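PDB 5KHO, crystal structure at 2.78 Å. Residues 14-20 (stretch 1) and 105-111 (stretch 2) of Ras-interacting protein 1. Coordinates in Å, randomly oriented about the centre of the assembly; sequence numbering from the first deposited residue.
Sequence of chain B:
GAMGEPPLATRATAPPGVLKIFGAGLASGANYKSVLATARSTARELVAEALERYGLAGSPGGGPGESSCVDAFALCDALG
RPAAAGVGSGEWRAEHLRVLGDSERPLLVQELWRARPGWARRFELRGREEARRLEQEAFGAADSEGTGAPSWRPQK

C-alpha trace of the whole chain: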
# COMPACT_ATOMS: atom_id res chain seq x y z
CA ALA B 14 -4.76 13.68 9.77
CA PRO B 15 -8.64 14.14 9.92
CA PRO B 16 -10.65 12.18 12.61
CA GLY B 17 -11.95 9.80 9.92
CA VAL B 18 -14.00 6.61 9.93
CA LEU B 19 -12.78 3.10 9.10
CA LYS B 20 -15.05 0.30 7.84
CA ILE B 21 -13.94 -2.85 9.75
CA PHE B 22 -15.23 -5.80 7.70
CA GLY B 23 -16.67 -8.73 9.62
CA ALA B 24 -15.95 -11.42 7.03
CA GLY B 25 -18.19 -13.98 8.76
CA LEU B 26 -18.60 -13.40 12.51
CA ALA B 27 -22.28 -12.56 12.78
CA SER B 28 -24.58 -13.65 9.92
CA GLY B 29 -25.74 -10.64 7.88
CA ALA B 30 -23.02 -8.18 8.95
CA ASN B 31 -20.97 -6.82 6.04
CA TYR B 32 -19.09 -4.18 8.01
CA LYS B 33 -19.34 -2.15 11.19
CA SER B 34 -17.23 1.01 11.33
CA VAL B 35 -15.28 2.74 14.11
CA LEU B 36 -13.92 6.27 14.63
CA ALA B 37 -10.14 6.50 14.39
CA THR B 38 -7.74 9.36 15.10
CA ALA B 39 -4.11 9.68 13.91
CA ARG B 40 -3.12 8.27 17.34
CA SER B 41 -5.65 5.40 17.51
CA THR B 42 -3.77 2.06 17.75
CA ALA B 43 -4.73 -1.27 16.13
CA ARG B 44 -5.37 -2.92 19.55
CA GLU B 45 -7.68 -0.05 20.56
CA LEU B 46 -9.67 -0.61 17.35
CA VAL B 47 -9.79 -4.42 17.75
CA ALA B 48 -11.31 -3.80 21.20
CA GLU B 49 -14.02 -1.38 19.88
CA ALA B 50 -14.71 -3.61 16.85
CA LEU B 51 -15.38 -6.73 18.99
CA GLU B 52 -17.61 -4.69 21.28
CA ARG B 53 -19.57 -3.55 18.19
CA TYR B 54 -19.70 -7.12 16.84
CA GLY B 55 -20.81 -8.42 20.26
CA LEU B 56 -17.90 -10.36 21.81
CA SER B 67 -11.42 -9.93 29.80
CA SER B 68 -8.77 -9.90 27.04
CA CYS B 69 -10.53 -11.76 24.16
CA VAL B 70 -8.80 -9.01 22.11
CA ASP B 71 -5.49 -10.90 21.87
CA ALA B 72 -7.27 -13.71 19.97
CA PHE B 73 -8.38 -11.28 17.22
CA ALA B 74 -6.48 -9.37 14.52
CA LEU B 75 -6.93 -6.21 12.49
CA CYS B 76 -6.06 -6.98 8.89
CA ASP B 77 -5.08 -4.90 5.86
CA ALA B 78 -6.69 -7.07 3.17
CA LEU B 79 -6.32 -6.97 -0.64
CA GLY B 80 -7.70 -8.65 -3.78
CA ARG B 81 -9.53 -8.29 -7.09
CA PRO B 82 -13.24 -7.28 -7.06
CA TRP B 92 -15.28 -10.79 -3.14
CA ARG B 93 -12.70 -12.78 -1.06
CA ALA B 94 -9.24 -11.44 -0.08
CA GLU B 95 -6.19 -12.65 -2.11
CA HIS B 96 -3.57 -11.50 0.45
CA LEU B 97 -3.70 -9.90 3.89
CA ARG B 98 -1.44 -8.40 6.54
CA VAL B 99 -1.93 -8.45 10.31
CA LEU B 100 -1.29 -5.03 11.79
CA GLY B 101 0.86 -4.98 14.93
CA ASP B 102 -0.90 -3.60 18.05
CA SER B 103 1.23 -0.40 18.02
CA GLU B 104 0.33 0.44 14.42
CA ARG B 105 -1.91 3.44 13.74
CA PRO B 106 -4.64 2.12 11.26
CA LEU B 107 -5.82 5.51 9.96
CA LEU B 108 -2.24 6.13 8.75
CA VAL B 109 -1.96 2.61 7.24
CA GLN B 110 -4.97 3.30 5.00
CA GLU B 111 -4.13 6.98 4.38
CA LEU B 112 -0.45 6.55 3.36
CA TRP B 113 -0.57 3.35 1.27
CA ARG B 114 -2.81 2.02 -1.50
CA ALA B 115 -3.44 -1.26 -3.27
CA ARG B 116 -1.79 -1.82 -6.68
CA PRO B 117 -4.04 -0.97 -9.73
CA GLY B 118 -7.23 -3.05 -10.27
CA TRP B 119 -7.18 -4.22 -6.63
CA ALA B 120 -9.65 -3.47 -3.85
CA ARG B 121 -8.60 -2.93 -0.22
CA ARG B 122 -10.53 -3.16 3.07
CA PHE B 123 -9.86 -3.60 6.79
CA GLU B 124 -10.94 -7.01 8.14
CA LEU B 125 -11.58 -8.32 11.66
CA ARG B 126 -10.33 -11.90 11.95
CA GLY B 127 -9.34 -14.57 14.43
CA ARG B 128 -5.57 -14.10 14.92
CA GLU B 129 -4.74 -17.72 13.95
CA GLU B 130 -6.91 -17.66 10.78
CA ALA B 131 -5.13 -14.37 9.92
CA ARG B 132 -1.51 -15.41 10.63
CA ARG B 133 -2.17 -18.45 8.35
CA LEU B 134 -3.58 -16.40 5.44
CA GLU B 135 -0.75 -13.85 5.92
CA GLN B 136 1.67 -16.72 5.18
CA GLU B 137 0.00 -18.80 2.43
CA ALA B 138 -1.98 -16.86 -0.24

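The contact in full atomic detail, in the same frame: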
# COMPACT_ATOMS: atom_id res chain seq x y z
N ALA B 14 -4.41 12.79 8.62
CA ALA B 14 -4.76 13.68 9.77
C ALA B 14 -6.23 13.61 10.28
O ALA B 14 -6.42 13.26 11.45
CB ALA B 14 -4.33 15.13 9.49
N PRO B 15 -7.26 13.89 9.41
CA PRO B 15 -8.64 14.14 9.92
C PRO B 15 -9.25 12.96 10.72
O PRO B 15 -8.97 11.81 10.38
CB PRO B 15 -9.45 14.39 8.65
CG PRO B 15 -8.71 13.67 7.58
CD PRO B 15 -7.26 13.84 7.93
N PRO B 16 -10.08 13.25 11.76
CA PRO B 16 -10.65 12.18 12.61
C PRO B 16 -11.65 11.30 11.85
O PRO B 16 -12.85 11.28 12.18
CB PRO B 16 -11.32 12.96 13.76
CG PRO B 16 -11.64 14.29 13.17
CD PRO B 16 -10.52 14.59 12.22
N GLY B 17 -11.14 10.57 10.87
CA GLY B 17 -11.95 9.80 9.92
C GLY B 17 -12.61 8.56 10.47
O GLY B 17 -12.49 8.23 11.66
N VAL B 18 -13.34 7.87 9.59
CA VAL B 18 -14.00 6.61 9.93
C VAL B 18 -13.40 5.46 9.12
O VAL B 18 -13.02 5.63 7.96
CB VAL B 18 -15.55 6.67 9.81
CG1 VAL B 18 -16.11 7.76 10.72
CG2 VAL B 18 -16.03 6.89 8.38
N LEU B 19 -13.29 4.29 9.76
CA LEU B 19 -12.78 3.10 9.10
C LEU B 19 -13.82 2.00 9.14
O LEU B 19 -14.24 1.62 10.23
CB LEU B 19 -11.49 2.62 9.76
CG LEU B 19 -10.33 3.58 10.03
CD1 LEU B 19 -9.25 2.85 10.83
CD2 LEU B 19 -9.74 4.17 8.76
N LYS B 20 -14.24 1.52 7.96
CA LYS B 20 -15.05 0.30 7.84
C LYS B 20 -14.19 -0.92 8.24
O LYS B 20 -13.19 -1.20 7.60
CB LYS B 20 -15.59 0.08 6.42
CG LYS B 20 -15.67 1.27 5.48
CD LYS B 20 -17.06 1.85 5.39
CE LYS B 20 -17.23 2.72 4.17
NZ LYS B 20 -17.65 1.94 2.97
N ARG B 105 -0.82 2.48 13.79
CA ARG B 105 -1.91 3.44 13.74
C ARG B 105 -2.73 3.29 12.42
O ARG B 105 -2.30 3.81 11.37
CB ARG B 105 -1.38 4.86 13.99
N PRO B 106 -3.89 2.57 12.46
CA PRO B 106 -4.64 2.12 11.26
C PRO B 106 -5.12 3.21 10.30
O PRO B 106 -5.22 2.94 9.10
CB PRO B 106 -5.85 1.38 11.84
CG PRO B 106 -5.38 0.93 13.17
CD PRO B 106 -4.55 2.07 13.68
N LEU B 107 -5.42 4.40 10.81
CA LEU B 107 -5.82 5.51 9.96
C LEU B 107 -4.68 5.88 9.01
O LEU B 107 -4.93 6.13 7.84
CB LEU B 107 -6.24 6.72 10.80
CG LEU B 107 -6.94 7.87 10.06
CD1 LEU B 107 -8.40 7.54 9.81
CD2 LEU B 107 -6.81 9.17 10.85
N LEU B 108 -3.45 5.88 9.54
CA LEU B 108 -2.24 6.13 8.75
C LEU B 108 -1.95 5.03 7.73
O LEU B 108 -1.60 5.34 6.59
CB LEU B 108 -1.03 6.34 9.67
CG LEU B 108 -0.73 7.70 10.31
CD1 LEU B 108 -0.55 8.80 9.27
CD2 LEU B 108 -1.77 8.12 11.35
N VAL B 109 -2.12 3.77 8.13
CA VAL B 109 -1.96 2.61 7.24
C VAL B 109 -2.86 2.73 6.00
O VAL B 109 -2.39 2.50 4.88
CB VAL B 109 -2.17 1.25 7.99
CG1 VAL B 109 -2.35 0.06 7.04
CG2 VAL B 109 -1.02 0.98 8.97
N GLN B 110 -4.12 3.11 6.18
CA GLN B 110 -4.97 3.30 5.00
C GLN B 110 -4.71 4.61 4.25
O GLN B 110 -4.84 4.65 3.03
CB GLN B 110 -6.46 3.06 5.27
CG GLN B 110 -7.27 4.27 5.70
CD GLN B 110 -8.71 4.21 5.22
OE1 GLN B 110 -9.40 3.20 5.36
NE2 GLN B 110 -9.17 5.32 4.65
N GLU B 111 -4.32 5.66 4.98
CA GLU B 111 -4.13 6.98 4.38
C GLU B 111 -2.84 7.09 3.56
O GLU B 111 -2.82 7.80 2.56
CB GLU B 111 -4.22 8.10 5.43

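The contact sets the start of a strand, residues 18-20, and the loop before it against the first turns of a helix, residues 106-111. The two axes approach to 9.7 Å at 76°, so the strand crosses the helix steeply and meets it over a short span. No hydrogen bond links the stretches; the 290 Å² buried between them is mostly the work of two leucines.

Leu19 points its CA-to-CB bond toward the helix, whereas the bond of neighbouring Val18 points away, as expected of alternating strand residues. With chi1 at -50° (m) and chi2 at 174° (t), the Leu19 methyls reach different helix residues: CD1 lies 3.8 Å from Pro106 CB, and CD2 lies 3.8 Å from Leu107 CD1. Leu19 CD2 also comes within 3.6 Å of Gln110 OE1, a packing contact, since a methyl offers the amide no conventional donor. Pro106 and Gln110 are one helical turn apart, joined by the bond from Gln110 N to Pro106 O at 3.1 Å, which places both along the helix side facing Leu19.

Leu107 starts sideways, but chi1 at -169° (t) and chi2 at 79° (p) bring its end nearer to stretch 1. Its CD1 sits 4.2 Å from Gly17 CA, and an ideal CB on that glycine would lie only 3.4 Å from Leu107 CD1, a tight fit; the absent side chain leaves room for the methyl. Leu107 CD2 instead approaches the loop backbone, 3.4 Å from Pro15 O and 4.2 Å from Ala14 O. That same Pro15 O accepts a 2.5 Å hydrogen bond from Gly17 N, a tight local turn beside the methyl. Pro15 is poorly ordered, so its distances deserve caution.

Gln110 has chi1 at 90° (p) and chi2 at 148°, between wells; at 2.78 Å resolution these values should be read cautiously.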